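Local coordinates for aerobactin synthase IucC (Klebsiella pneumoniae, PDB 6CN7), which probably catalyses the ATP-dependent joining of a second N-acetyl-N-hydroxylysine to citryl-N-acetyl-N-hydroxylysine, which completes the siderophore aerobactin, at residues A[19-24]-A[60-65]; A[119-124]-A[384-389]; A[372-377]-A[492-497]; A[380-385]-A[498-503]; A[391-396]-A[434-439]. The protein carries 5 engineered substitutions. All blocks are in the same frame, centred on the assembly; numbering follows the deposited sequence.

How the contacts relate
Contacts 2 and 4 illustrate how one short helix can serve two interfaces: helix 383-391 supplies Ile-384 and Gly-385 to both. Contact 3 comes in through helix 475-499, which it shares with contact 4, and the centres of these two lie about 7 Å apart. Asp-377 of contact 3 ties in contact 2 by accepting from the backbone N of Ala-120. Contact 1 is joined to contact 3 by the salt bridge from Glu-22 to Arg-492, with centres about 15 Å apart. Contact 5 begins at the end of helix 383-391, its centre about 11 Å from that of contact 2. Bound MES, probably from the crystallisation liquor, comes within about 4 Å of Tyr-387 and of Gly-435 and may mark a pocket.

Contact 1 of 5, residues A[19-24]-A[60-65]; sequences MLAELE and LWIDAQ
Leu-20 meets Ile-62 through the root of its side chain, its CB standing 4.0 Å from Ile-62 CD1. The helix is thus touched by the very end of an isoleucine: Ile-62 has CG1 anti to the carbonyl carbon and CD1 extended beyond it (chi2 179°), and this reach takes the methyl up to the helix backbone. Ala-21 comes next and is the pivot of the contact. Its CB rests 3.8 Å from Ile-62 CD1 on one hand and 3.6 Å from the carbonyl O of Leu-60 on the other, and the small methyl allows helix and strand to come close, with the CA atoms of Ala-21 and Leu-60 5.4 Å apart. Glu-22 turns away from the strand to salt bridges with Lys-140 and Arg-492. Glu-24 closes the segment. Its chain, bent at chi2 (-90°), crosses Leu-60 at about a right angle, and its OE1 lies 3.8 Å from Leu-60 CD1.

The polar link is made by a water, which donates to Ala-21 O and to Glu-24 OE1 and accepts from Leu-60 N at 2.9 Å. It thereby gives a partner to the strand's first N-H beside an apolar patch. Glu-24 OE2 is engaged by Arg-54 and by the backbone N of Ala-31.

Helix 4-25 and strand 60-62 run almost antiparallel, 8.3 Å apart between their short axes. The strand is an outermost member of an antiparallel four-stranded sheet, bonded to strand 46-54. Leu-20 also packs on Leu-79 of helix 76-87 and on Trp-48 of strand 46-54.

Contact 2 of 5, residues A[119-124]-A[384-389]; sequences SASDLI and IGAYID
Ile-124 lays its CG2 methyl over one face of the Tyr-387 ring, 3.7 Å from the ring centroid and 28° off the normal, a CH-pi contact. The methyl is offset toward the rim at the hydroxyl end, with CZ its nearest ring atom. As the two side chains slide past each other in opposite directions, Ile-124 CB also comes within 3.7 Å of Tyr-387 CE1. The other branch of the isoleucine does a separate job. CG1 occupies the crowded position between the backbone N and the carbonyl carbon (chi1 59°), and CD1 beyond it lies 3.5 Å from Ala-386 CB. That alanine methyl also touches Ala-120 CB at 3.9 Å, so the two helices approach through small residues while they cross nearly perpendicularly, 8.8 Å apart between axes.

Helix 120-124 is started by a capping box: Ser-119 OG accepts from Asp-122 N at 3.1 Å, and Asp-122 OD2 returns a weak bond from Ser-119 N. Asp-377 receives the N-H of Ala-120, and Trp-398 touches Tyr-387 from helix 395-417.

Across the contact the interactions are carried by methyls and one aromatic face; the capping bonds lie within segment 119-124. Fit of shape, rather than polar pairing, holds the helices together here.

Contact 3 of 5, residues A[372-377]-A[492-497]; sequences TLMECD and RFVSPL
Met-374 approaches Phe-493 through two torsions: chi1 -49° sets CG beside the backbone N, anti to the carbonyl carbon, and the extended chi2 takes SD to the CB of Phe-493, the two side chains crossing obliquely. SD lies 3.9 Å from Phe-493 CB and 5.2 Å from the ring centroid, 48° off the normal. The thioether chain crosses Val-494 at about a right angle, its CG resting 4.1 Å from Val-494 CG2.

Leu-497 occupies the other half of the interface and divides its work between two methyls. CD1 points into a cluster of backbone carbonyls, lying 3.5 Å from Leu-373 O and 3.7 Å from Met-374 O. CD2 meets the sulfur of Cys-376, with SG 3.5 Å away. The helix is kinked here: the N atoms of Phe-493, Pro-496 and Leu-497 make no bond to the preceding turn, and Leu-497 N makes only a weak one to Val-494 O.

Phe-493 stands edge-to-face with Trp-59, and Arg-492 forms a cation-pi contact with the same indole. On the loop side, Glu-375 is bound by Ser-136 and Arg-115.

The arrangement is a Met-aromatic contact set in an interface of aliphatic side chains and backbone carbonyls. It joins the loop after strand 366-369 to the late turns of helix 475-499, and so links the IucA/IucC family region of the chain to its FhuF-like region.

Contact 4 of 5, residues A[380-385]-A[498-503]; sequences NQPLIG and MARLGV
Leu-501 sets its CD1 methyl directly on the backbone of Gly-385, 3.5 Å from CA, where the glycine has no side chain to stand between them. The same methyl faces the Pro-382 ring, with CG 4.3 Å away. Pro-382 CG also lies over one face of the Arg-500 guanidinium, although the position of NH1 is doubtful because of its too-close approach to Asn-380 O. On the buried side the methyl end of Met-498 packs across Ile-384 at about a right angle, again at a doubtful spacing.

The second shell is backbone. Met-498 O accepts from Leu-501 N at 2.7 Å and from Val-503 N at 3.1 Å, the donors arriving from opposite faces of its plane, and these bonds span a type I turn from Ala-499 to Gly-502. On the 380-385 side, Gln-381 N bonds Asp-377 OD1 and Leu-383 N bonds Glu-375 O, both in the loop before.

Chemically, then, the secure part of the contact is the apolar packing of the Leu-501 methyl on Gly-385 and Pro-382, whereas the exposed Arg-500 brings a charged group to the rim, where the model does not settle its polar partner.

Contact 5 of 5, residues A[391-396]-A[434-439]; sequences SGLDAE and KGVPQR
Ser-391, at the end of helix 383-391, is brought to Gly-435 with their CA atoms 4.5 Å apart, and Lys-434 O accepts a CA-H...O contact from Ser-391 CA at 3.4 Å, with 146° at the hydrogen. The turn formed by Lys-434 and Gly-435 has positive phi at both residues, close to type I', and it links strands 428-433 and 436-442 as a hairpin.

Among the side chains, Val-436 does the touching with CG2, anti to its carbonyl carbon. This methyl lies 3.5 Å from Ser-391 CB and 4.1 Å from Leu-393 CD1, and the leucine and valine cross at about a right angle. The serine turns its carbon to the valine while its hydroxyl serves the helix end: at chi1 69° OG accepts from Leu-393 N at 3.1 Å, with an N-H...O angle of 163°, an ST turn. The same OG is bonded to Ile-388 O. Gly-392 leaves the helix with positive phi.

Asp-394 is the N-cap of helix 395-417; its side chain caps a backbone N just beyond the segment, and OD1 bonds Thr-397 OG1. From that helix Trp-398 NE1 reaches Gly-435 O, while Gly-435 N binds a sulfonate oxygen of MES. The contact therefore lies at the surface joint of these two helices, set against the hairpin of a mixed sheet in which strand 436-442 runs between strands 320-321 and 428-433.

Contact 1 of 5, residues A[19-24]-A[60-65]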
# COMPACT_ATOMS: atom_id res chain seq x y z
N MET A 19 -17.29 -3.80 24.53
CA MET A 19 -17.15 -2.35 24.59
C MET A 19 -17.86 -1.78 25.81
O MET A 19 -17.28 -1.01 26.58
CB MET A 19 -17.69 -1.71 23.31
CG MET A 19 -16.91 -2.06 22.06
SD MET A 19 -17.75 -1.56 20.54
CE MET A 19 -17.70 0.22 20.69
N LEU A 20 -19.13 -2.15 26.01
CA LEU A 20 -19.90 -1.61 27.12
C LEU A 20 -19.25 -1.97 28.46
O LEU A 20 -19.12 -1.12 29.35
CB LEU A 20 -21.34 -2.13 27.08
CG LEU A 20 -22.24 -1.65 25.94
CD1 LEU A 20 -23.58 -2.38 26.01
CD2 LEU A 20 -22.46 -0.14 25.99
N ALA A 21 -18.84 -3.23 28.61
CA ALA A 21 -18.32 -3.68 29.90
C ALA A 21 -17.01 -2.98 30.25
O ALA A 21 -16.81 -2.57 31.40
CB ALA A 21 -18.12 -5.19 29.88
N GLU A 22 -16.11 -2.83 29.28
CA GLU A 22 -14.81 -2.23 29.58
C GLU A 22 -14.93 -0.72 29.78
O GLU A 22 -14.30 -0.16 30.69
CB GLU A 22 -13.81 -2.54 28.46
CG GLU A 22 -12.36 -2.20 28.79
CD GLU A 22 -11.78 -3.08 29.89
OE1 GLU A 22 -12.25 -4.23 30.05
OE2 GLU A 22 -10.86 -2.62 30.59
N LEU A 23 -15.73 -0.04 28.95
CA LEU A 23 -15.91 1.39 29.13
C LEU A 23 -16.65 1.71 30.43
O LEU A 23 -16.43 2.77 31.02
CB LEU A 23 -16.67 1.98 27.94
CG LEU A 23 -15.91 1.99 26.61
CD1 LEU A 23 -16.84 2.36 25.47
CD2 LEU A 23 -14.74 2.96 26.65
N GLU A 24 -17.52 0.81 30.88
CA GLU A 24 -18.18 1.01 32.18
C GLU A 24 -17.19 0.78 33.31
O GLU A 24 -17.25 1.46 34.35
CB GLU A 24 -19.38 0.07 32.30
CG GLU A 24 -20.44 0.52 33.32
CD GLU A 24 -20.19 -0.01 34.72
OE1 GLU A 24 -19.24 -0.81 34.91
OE2 GLU A 24 -20.95 0.37 35.64
N LEU A 60 -18.14 -5.76 34.63
CA LEU A 60 -19.36 -6.50 34.34
C LEU A 60 -19.08 -7.70 33.44
O LEU A 60 -18.28 -7.64 32.51
CB LEU A 60 -20.38 -5.59 33.66
CG LEU A 60 -20.94 -4.45 34.51
CD1 LEU A 60 -21.64 -3.43 33.62
CD2 LEU A 60 -21.90 -4.99 35.56
N TRP A 61 -19.77 -8.81 33.73
CA TRP A 61 -19.83 -9.96 32.83
C TRP A 61 -21.17 -9.89 32.11
O TRP A 61 -22.20 -10.30 32.65
CB TRP A 61 -19.68 -11.27 33.60
CG TRP A 61 -18.54 -11.31 34.55
CD1 TRP A 61 -17.44 -10.50 34.55
CD2 TRP A 61 -18.38 -12.20 35.66
NE1 TRP A 61 -16.61 -10.83 35.59
CE2 TRP A 61 -17.16 -11.87 36.29
CE3 TRP A 61 -19.16 -13.24 36.19
CZ2 TRP A 61 -16.70 -12.55 37.42
CZ3 TRP A 61 -18.70 -13.91 37.31
CH2 TRP A 61 -17.48 -13.56 37.91
N ILE A 62 -21.16 -9.36 30.90
CA ILE A 62 -22.38 -9.10 30.15
C ILE A 62 -22.74 -10.33 29.33
O ILE A 62 -21.89 -10.91 28.64
CB ILE A 62 -22.22 -7.86 29.25
CG1 ILE A 62 -22.08 -6.61 30.12
CG2 ILE A 62 -23.40 -7.74 28.28
CD1 ILE A 62 -21.88 -5.32 29.35
N ASP A 63 -24.01 -10.75 29.41
CA ASP A 63 -24.54 -11.80 28.55
C ASP A 63 -24.93 -11.18 27.22
O ASP A 63 -25.95 -10.48 27.13
CB ASP A 63 -25.73 -12.49 29.22
CG ASP A 63 -26.29 -13.63 28.40
OD1 ASP A 63 -25.88 -13.79 27.23
OD2 ASP A 63 -27.16 -14.37 28.92
N ALA A 64 -24.13 -11.45 26.18
CA ALA A 64 -24.29 -10.74 24.91
C ALA A 64 -25.66 -10.99 24.28
O ALA A 64 -26.14 -10.15 23.52
CB ALA A 64 -23.18 -11.15 23.95
N GLN A 65 -26.29 -12.13 24.57
CA GLN A 65 -27.57 -12.44 23.94
C GLN A 65 -28.69 -11.54 24.46
O GLN A 65 -29.67 -11.31 23.75
CB GLN A 65 -27.93 -13.91 24.16
CG GLN A 65 -27.16 -14.87 23.27
CD GLN A 65 -27.47 -14.67 21.80
OE1 GLN A 65 -28.62 -14.49 21.41
NE2 GLN A 65 -26.43 -14.68 20.97
O HOH W 1 -17.93 -2.98 33.90

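Contact 2 of 5, residues A[119-124]-A[384-389]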
# COMPACT_ATOMS: atom_id res chain seq x y z
N SER A 119 -14.14 -28.43 20.60
CA SER A 119 -14.28 -28.35 22.04
C SER A 119 -13.01 -27.77 22.66
O SER A 119 -11.98 -27.59 22.00
CB SER A 119 -14.56 -29.74 22.62
OG SER A 119 -13.45 -30.61 22.42
N ALA A 120 -13.09 -27.48 23.96
CA ALA A 120 -11.91 -27.00 24.68
C ALA A 120 -10.79 -28.03 24.62
O ALA A 120 -9.62 -27.68 24.44
CB ALA A 120 -12.27 -26.68 26.12
N SER A 121 -11.13 -29.32 24.77
CA SER A 121 -10.13 -30.37 24.66
C SER A 121 -9.51 -30.38 23.26
O SER A 121 -8.29 -30.46 23.11
CB SER A 121 -10.75 -31.73 24.98
OG SER A 121 -11.27 -31.75 26.30
N ASP A 122 -10.35 -30.28 22.23
CA ASP A 122 -9.83 -30.14 20.87
C ASP A 122 -8.87 -28.96 20.78
O ASP A 122 -7.78 -29.07 20.22
CB ASP A 122 -10.98 -29.96 19.88
CG ASP A 122 -11.79 -31.23 19.69
OD1 ASP A 122 -11.36 -32.29 20.19
OD2 ASP A 122 -12.86 -31.17 19.04
N LEU A 123 -9.26 -27.82 21.36
CA LEU A 123 -8.50 -26.59 21.15
C LEU A 123 -7.12 -26.67 21.80
O LEU A 123 -6.14 -26.14 21.26
CB LEU A 123 -9.28 -25.39 21.68
CG LEU A 123 -10.46 -24.98 20.79
CD1 LEU A 123 -11.33 -23.95 21.48
CD2 LEU A 123 -9.97 -24.43 19.44
N ILE A 124 -7.01 -27.31 22.97
CA ILE A 124 -5.71 -27.41 23.63
C ILE A 124 -4.80 -28.46 23.01
O ILE A 124 -3.62 -28.52 23.35
CB ILE A 124 -5.87 -27.70 25.14
CG1 ILE A 124 -6.63 -29.02 25.36
CG2 ILE A 124 -6.57 -26.54 25.82
CD1 ILE A 124 -6.68 -29.46 26.80
N ILE A 384 -9.13 -23.46 30.31
CA ILE A 384 -8.43 -23.71 31.56
C ILE A 384 -9.03 -24.91 32.27
O ILE A 384 -8.32 -25.66 32.96
CB ILE A 384 -8.46 -22.45 32.44
CG1 ILE A 384 -7.65 -22.67 33.72
CG2 ILE A 384 -9.90 -22.03 32.75
CD1 ILE A 384 -7.21 -21.39 34.40
N GLY A 385 -10.34 -25.13 32.12
CA GLY A 385 -10.95 -26.33 32.66
C GLY A 385 -10.50 -27.59 31.95
O GLY A 385 -10.41 -28.66 32.57
N ALA A 386 -10.21 -27.49 30.65
CA ALA A 386 -9.67 -28.64 29.93
C ALA A 386 -8.29 -29.02 30.45
O ALA A 386 -8.01 -30.20 30.66
CB ALA A 386 -9.62 -28.34 28.43
N TYR A 387 -7.42 -28.02 30.66
CA TYR A 387 -6.12 -28.30 31.24
C TYR A 387 -6.25 -28.94 32.61
O TYR A 387 -5.53 -29.89 32.93
CB TYR A 387 -5.29 -27.02 31.33
CG TYR A 387 -4.85 -26.46 29.99
CD1 TYR A 387 -4.02 -27.20 29.16
CD2 TYR A 387 -5.23 -25.20 29.58
CE1 TYR A 387 -3.61 -26.71 27.94
CE2 TYR A 387 -4.82 -24.69 28.36
CZ TYR A 387 -4.01 -25.45 27.55
OH TYR A 387 -3.60 -24.95 26.33
N ILE A 388 -7.17 -28.43 33.43
CA ILE A 388 -7.33 -28.95 34.79
C ILE A 388 -7.75 -30.41 34.76
O ILE A 388 -7.23 -31.24 35.52
CB ILE A 388 -8.32 -28.08 35.57
CG1 ILE A 388 -7.69 -26.72 35.89
CG2 ILE A 388 -8.78 -28.78 36.86
CD1 ILE A 388 -8.64 -25.70 36.47
N ASP A 389 -8.70 -30.75 33.89
CA ASP A 389 -9.16 -32.13 33.81
C ASP A 389 -8.02 -33.07 33.45
O ASP A 389 -7.91 -34.17 34.01
CB ASP A 389 -10.30 -32.25 32.79
CG ASP A 389 -11.51 -31.43 33.18
OD1 ASP A 389 -11.65 -31.10 34.37
OD2 ASP A 389 -12.33 -31.12 32.28

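Contact 3 of 5, residues A[372-377]-A[492-497]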
# COMPACT_ATOMS: atom_id res chain seq x y z
N THR A 372 -4.21 -17.78 26.65
CA THR A 372 -5.00 -18.98 26.35
C THR A 372 -5.99 -19.29 27.46
O THR A 372 -7.09 -19.80 27.19
CB THR A 372 -4.06 -20.17 26.13
OG1 THR A 372 -3.11 -19.85 25.11
CG2 THR A 372 -4.85 -21.41 25.72
N LEU A 373 -5.64 -18.98 28.71
CA LEU A 373 -6.50 -19.27 29.84
C LEU A 373 -7.71 -18.35 29.93
O LEU A 373 -8.53 -18.52 30.83
CB LEU A 373 -5.69 -19.19 31.14
CG LEU A 373 -4.41 -20.02 31.17
CD1 LEU A 373 -3.70 -19.85 32.50
CD2 LEU A 373 -4.71 -21.49 30.91
N MET A 374 -7.83 -17.37 29.03
CA MET A 374 -9.01 -16.53 28.94
C MET A 374 -10.01 -17.04 27.91
O MET A 374 -11.06 -16.40 27.73
CB MET A 374 -8.62 -15.10 28.57
CG MET A 374 -7.51 -14.50 29.40
SD MET A 374 -7.01 -12.91 28.72
CE MET A 374 -5.62 -12.57 29.77
N GLU A 375 -9.72 -18.15 27.24
CA GLU A 375 -10.52 -18.60 26.11
C GLU A 375 -11.58 -19.60 26.53
O GLU A 375 -11.44 -20.30 27.54
CB GLU A 375 -9.62 -19.23 25.04
CG GLU A 375 -8.57 -18.29 24.47
CD GLU A 375 -9.17 -17.20 23.60
OE1 GLU A 375 -10.29 -17.40 23.08
OE2 GLU A 375 -8.52 -16.14 23.44
N CYS A 376 -12.65 -19.66 25.74
CA CYS A 376 -13.67 -20.69 25.85
C CYS A 376 -13.96 -21.23 24.46
O CYS A 376 -13.62 -20.62 23.45
CB CYS A 376 -14.96 -20.14 26.48
SG CYS A 376 -14.81 -19.65 28.20
N ASP A 377 -14.60 -22.40 24.42
CA ASP A 377 -14.94 -23.01 23.14
C ASP A 377 -16.35 -22.58 22.71
O ASP A 377 -17.02 -21.79 23.38
CB ASP A 377 -14.81 -24.53 23.21
CG ASP A 377 -15.83 -25.17 24.13
OD1 ASP A 377 -16.77 -24.48 24.57
OD2 ASP A 377 -15.69 -26.38 24.41
N ARG A 492 -8.10 -10.70 35.84
CA ARG A 492 -9.49 -10.24 35.78
C ARG A 492 -10.30 -11.07 34.80
O ARG A 492 -11.50 -11.28 35.01
CB ARG A 492 -9.54 -8.76 35.41
CG ARG A 492 -10.93 -8.23 35.10
CD ARG A 492 -11.00 -6.70 35.21
NE ARG A 492 -10.18 -6.01 34.21
CZ ARG A 492 -10.64 -5.48 33.08
NH1 ARG A 492 -11.93 -5.54 32.78
NH2 ARG A 492 -9.81 -4.87 32.25
N PHE A 493 -9.67 -11.54 33.72
CA PHE A 493 -10.36 -12.29 32.68
C PHE A 493 -10.29 -13.80 32.88
O PHE A 493 -10.95 -14.54 32.14
CB PHE A 493 -9.78 -11.93 31.31
CG PHE A 493 -9.95 -10.49 30.96
CD1 PHE A 493 -11.14 -10.02 30.44
CD2 PHE A 493 -8.91 -9.59 31.14
CE1 PHE A 493 -11.30 -8.69 30.11
CE2 PHE A 493 -9.06 -8.25 30.81
CZ PHE A 493 -10.26 -7.81 30.30
N VAL A 494 -9.51 -14.29 33.85
CA VAL A 494 -9.43 -15.71 34.13
C VAL A 494 -10.34 -16.11 35.28
O VAL A 494 -11.00 -17.15 35.21
CB VAL A 494 -7.97 -16.12 34.42
CG1 VAL A 494 -7.87 -17.61 34.70
CG2 VAL A 494 -7.07 -15.74 33.26
N SER A 495 -10.39 -15.31 36.34
CA SER A 495 -11.16 -15.69 37.51
C SER A 495 -12.65 -15.89 37.23
O SER A 495 -13.25 -16.75 37.89
CB SER A 495 -10.95 -14.65 38.63
OG SER A 495 -11.46 -13.38 38.27
N PRO A 496 -13.29 -15.16 36.31
CA PRO A 496 -14.70 -15.47 36.02
C PRO A 496 -14.90 -16.86 35.45
O PRO A 496 -15.93 -17.49 35.73
CB PRO A 496 -15.10 -14.38 35.01
CG PRO A 496 -14.10 -13.29 35.19
CD PRO A 496 -12.82 -13.99 35.54
N LEU A 497 -13.96 -17.34 34.64
CA LEU A 497 -14.08 -18.69 34.10
C LEU A 497 -13.90 -19.74 35.20
O LEU A 497 -14.59 -20.76 35.20
CB LEU A 497 -13.05 -18.89 32.98
CG LEU A 497 -13.15 -17.87 31.85
CD1 LEU A 497 -12.05 -18.10 30.81
CD2 LEU A 497 -14.52 -17.91 31.18

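Contact 4 of 5, residues A[380-385]-A[498-503]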
# COMPACT_ATOMS: atom_id res chain seq x y z
N ASN A 380 -18.91 -22.45 25.40
CA ASN A 380 -18.56 -21.70 26.60
C ASN A 380 -17.91 -22.58 27.67
O ASN A 380 -18.07 -22.32 28.87
CB ASN A 380 -19.79 -20.99 27.17
CG ASN A 380 -20.21 -19.80 26.33
OD1 ASN A 380 -19.37 -19.06 25.82
ND2 ASN A 380 -21.51 -19.61 26.16
N GLN A 381 -17.18 -23.61 27.25
CA GLN A 381 -16.38 -24.40 28.18
C GLN A 381 -14.97 -23.82 28.23
O GLN A 381 -14.29 -23.81 27.21
CB GLN A 381 -16.33 -25.85 27.75
CG GLN A 381 -17.70 -26.54 27.74
CD GLN A 381 -18.31 -26.65 29.12
OE1 GLN A 381 -17.60 -26.75 30.12
NE2 GLN A 381 -19.63 -26.62 29.19
N PRO A 382 -14.51 -23.31 29.38
CA PRO A 382 -13.18 -22.69 29.42
C PRO A 382 -12.08 -23.69 29.09
O PRO A 382 -12.13 -24.86 29.49
CB PRO A 382 -13.06 -22.18 30.86
CG PRO A 382 -14.46 -22.08 31.35
CD PRO A 382 -15.22 -23.17 30.66
N LEU A 383 -11.07 -23.22 28.36
CA LEU A 383 -9.91 -24.05 28.07
C LEU A 383 -9.13 -24.37 29.33
O LEU A 383 -8.52 -25.44 29.43
CB LEU A 383 -9.00 -23.36 27.05
CG LEU A 383 -9.32 -23.63 25.58
CD1 LEU A 383 -10.72 -23.15 25.22
CD2 LEU A 383 -8.28 -22.96 24.70
N ILE A 384 -9.13 -23.46 30.31
CA ILE A 384 -8.43 -23.71 31.56
C ILE A 384 -9.03 -24.91 32.27
O ILE A 384 -8.32 -25.66 32.96
CB ILE A 384 -8.46 -22.45 32.44
CG1 ILE A 384 -7.65 -22.67 33.72
CG2 ILE A 384 -9.90 -22.03 32.75
CD1 ILE A 384 -7.21 -21.39 34.40
N GLY A 385 -10.34 -25.13 32.12
CA GLY A 385 -10.95 -26.33 32.66
C GLY A 385 -10.50 -27.59 31.95
O GLY A 385 -10.41 -28.66 32.57
N MET A 498 -12.99 -19.49 36.14
CA MET A 498 -12.86 -20.39 37.29
C MET A 498 -14.13 -20.38 38.13
O MET A 498 -14.56 -21.43 38.62
CB MET A 498 -11.65 -19.98 38.14
CG MET A 498 -10.32 -20.46 37.61
SD MET A 498 -10.23 -22.26 37.57
CE MET A 498 -10.38 -22.50 35.82
N ALA A 499 -14.72 -19.20 38.33
CA ALA A 499 -15.98 -19.13 39.07
C ALA A 499 -17.04 -20.02 38.45
O ALA A 499 -17.89 -20.56 39.16
CB ALA A 499 -16.47 -17.68 39.12
N ARG A 500 -16.99 -20.20 37.13
CA ARG A 500 -17.90 -21.10 36.44
C ARG A 500 -17.52 -22.57 36.63
O ARG A 500 -18.34 -23.44 36.32
CB ARG A 500 -17.91 -20.77 34.95
CG ARG A 500 -19.20 -21.12 34.24
CD ARG A 500 -19.01 -21.10 32.74
NE ARG A 500 -18.56 -19.80 32.26
CZ ARG A 500 -18.03 -19.59 31.06
NH1 ARG A 500 -17.87 -20.60 30.22
NH2 ARG A 500 -17.65 -18.37 30.71
N LEU A 501 -16.32 -22.85 37.13
CA LEU A 501 -15.87 -24.22 37.38
C LEU A 501 -15.77 -24.53 38.87
O LEU A 501 -15.02 -25.44 39.26
CB LEU A 501 -14.52 -24.45 36.70
CG LEU A 501 -14.50 -24.32 35.17
CD1 LEU A 501 -13.08 -24.41 34.65
CD2 LEU A 501 -15.36 -25.39 34.51
N GLY A 502 -16.50 -23.80 39.71
CA GLY A 502 -16.60 -24.13 41.11
C GLY A 502 -15.61 -23.45 42.03
O GLY A 502 -15.58 -23.77 43.23
N VAL A 503 -14.82 -22.51 41.53
CA VAL A 503 -13.88 -21.75 42.35
C VAL A 503 -14.29 -20.29 42.31
O VAL A 503 -13.97 -19.57 41.36
CB VAL A 503 -12.43 -21.93 41.85
CG1 VAL A 503 -11.47 -21.10 42.70
CG2 VAL A 503 -12.04 -23.40 41.88

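Contact 5 of 5, residues A[391-396]-A[434-439]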
# COMPACT_ATOMS: atom_id res chain seq x y z
N SER A 391 -4.83 -32.59 34.02
CA SER A 391 -3.77 -32.62 35.03
C SER A 391 -4.06 -33.67 36.10
O SER A 391 -3.12 -34.18 36.72
CB SER A 391 -3.62 -31.25 35.67
OG SER A 391 -4.75 -30.92 36.46
N GLY A 392 -5.33 -34.00 36.32
CA GLY A 392 -5.71 -34.82 37.45
C GLY A 392 -5.70 -34.11 38.78
O GLY A 392 -5.98 -34.74 39.80
N LEU A 393 -5.38 -32.82 38.79
CA LEU A 393 -5.35 -32.03 40.01
C LEU A 393 -6.71 -31.38 40.25
O LEU A 393 -7.47 -31.12 39.31
CB LEU A 393 -4.28 -30.94 39.91
CG LEU A 393 -2.86 -31.40 39.61
CD1 LEU A 393 -1.96 -30.21 39.34
CD2 LEU A 393 -2.31 -32.23 40.77
N ASP A 394 -7.01 -31.11 41.51
CA ASP A 394 -8.16 -30.28 41.83
C ASP A 394 -7.84 -28.83 41.47
O ASP A 394 -6.68 -28.41 41.44
CB ASP A 394 -8.54 -30.40 43.30
CG ASP A 394 -7.47 -29.87 44.24
OD1 ASP A 394 -6.34 -29.62 43.77
OD2 ASP A 394 -7.77 -29.70 45.44
N ALA A 395 -8.90 -28.07 41.18
CA ALA A 395 -8.72 -26.71 40.68
C ALA A 395 -7.79 -25.89 41.57
O ALA A 395 -6.90 -25.19 41.08
CB ALA A 395 -10.07 -26.02 40.54
N GLU A 396 -7.98 -25.98 42.89
CA GLU A 396 -7.22 -25.13 43.80
C GLU A 396 -5.72 -25.40 43.71
O GLU A 396 -4.91 -24.47 43.66
CB GLU A 396 -7.72 -25.31 45.23
CG GLU A 396 -9.10 -24.72 45.47
CD GLU A 396 -9.48 -24.70 46.94
OE1 GLU A 396 -8.78 -25.34 47.75
OE2 GLU A 396 -10.48 -24.02 47.28
N LYS A 434 0.99 -32.28 30.13
CA LYS A 434 -0.14 -33.03 30.66
C LYS A 434 -1.02 -32.13 31.54
O LYS A 434 -1.40 -32.50 32.66
CB LYS A 434 0.34 -34.26 31.43
CG LYS A 434 1.16 -35.21 30.58
CD LYS A 434 1.37 -36.55 31.27
CE LYS A 434 1.98 -37.56 30.32
NZ LYS A 434 3.25 -37.06 29.71
N GLY A 435 -1.32 -30.94 31.03
CA GLY A 435 -2.27 -30.05 31.66
C GLY A 435 -1.71 -29.20 32.79
O GLY A 435 -2.46 -28.39 33.35
N VAL A 436 -0.44 -29.36 33.14
CA VAL A 436 0.15 -28.63 34.27
C VAL A 436 1.13 -27.59 33.74
O VAL A 436 1.91 -27.90 32.83
CB VAL A 436 0.85 -29.59 35.24
CG1 VAL A 436 1.46 -28.82 36.41
CG2 VAL A 436 -0.13 -30.64 35.74
N PRO A 437 1.13 -26.36 34.26
CA PRO A 437 2.19 -25.41 33.89
C PRO A 437 3.50 -25.76 34.58
O PRO A 437 3.59 -25.76 35.81
CB PRO A 437 1.64 -24.06 34.38
CG PRO A 437 0.61 -24.39 35.39
CD PRO A 437 0.04 -25.71 35.00
N GLN A 438 4.52 -26.07 33.78
CA GLN A 438 5.82 -26.47 34.31
C GLN A 438 6.62 -25.26 34.78
O GLN A 438 7.14 -25.25 35.90
CB GLN A 438 6.62 -27.22 33.24
CG GLN A 438 5.88 -28.39 32.61
CD GLN A 438 5.85 -29.61 33.51
OE1 GLN A 438 6.88 -30.07 33.99
NE2 GLN A 438 4.65 -30.13 33.75
N ARG A 439 6.71 -24.24 33.94
CA ARG A 439 7.47 -23.04 34.25
C ARG A 439 7.07 -21.95 33.26
O ARG A 439 6.36 -22.21 32.28
CB ARG A 439 8.98 -23.30 34.20
CG ARG A 439 9.48 -23.91 32.90
CD ARG A 439 10.88 -24.46 33.10
NE ARG A 439 11.52 -24.87 31.86
CZ ARG A 439 11.42 -26.08 31.32
NH1 ARG A 439 10.68 -27.02 31.90
NH2 ARG A 439 12.05 -26.36 30.19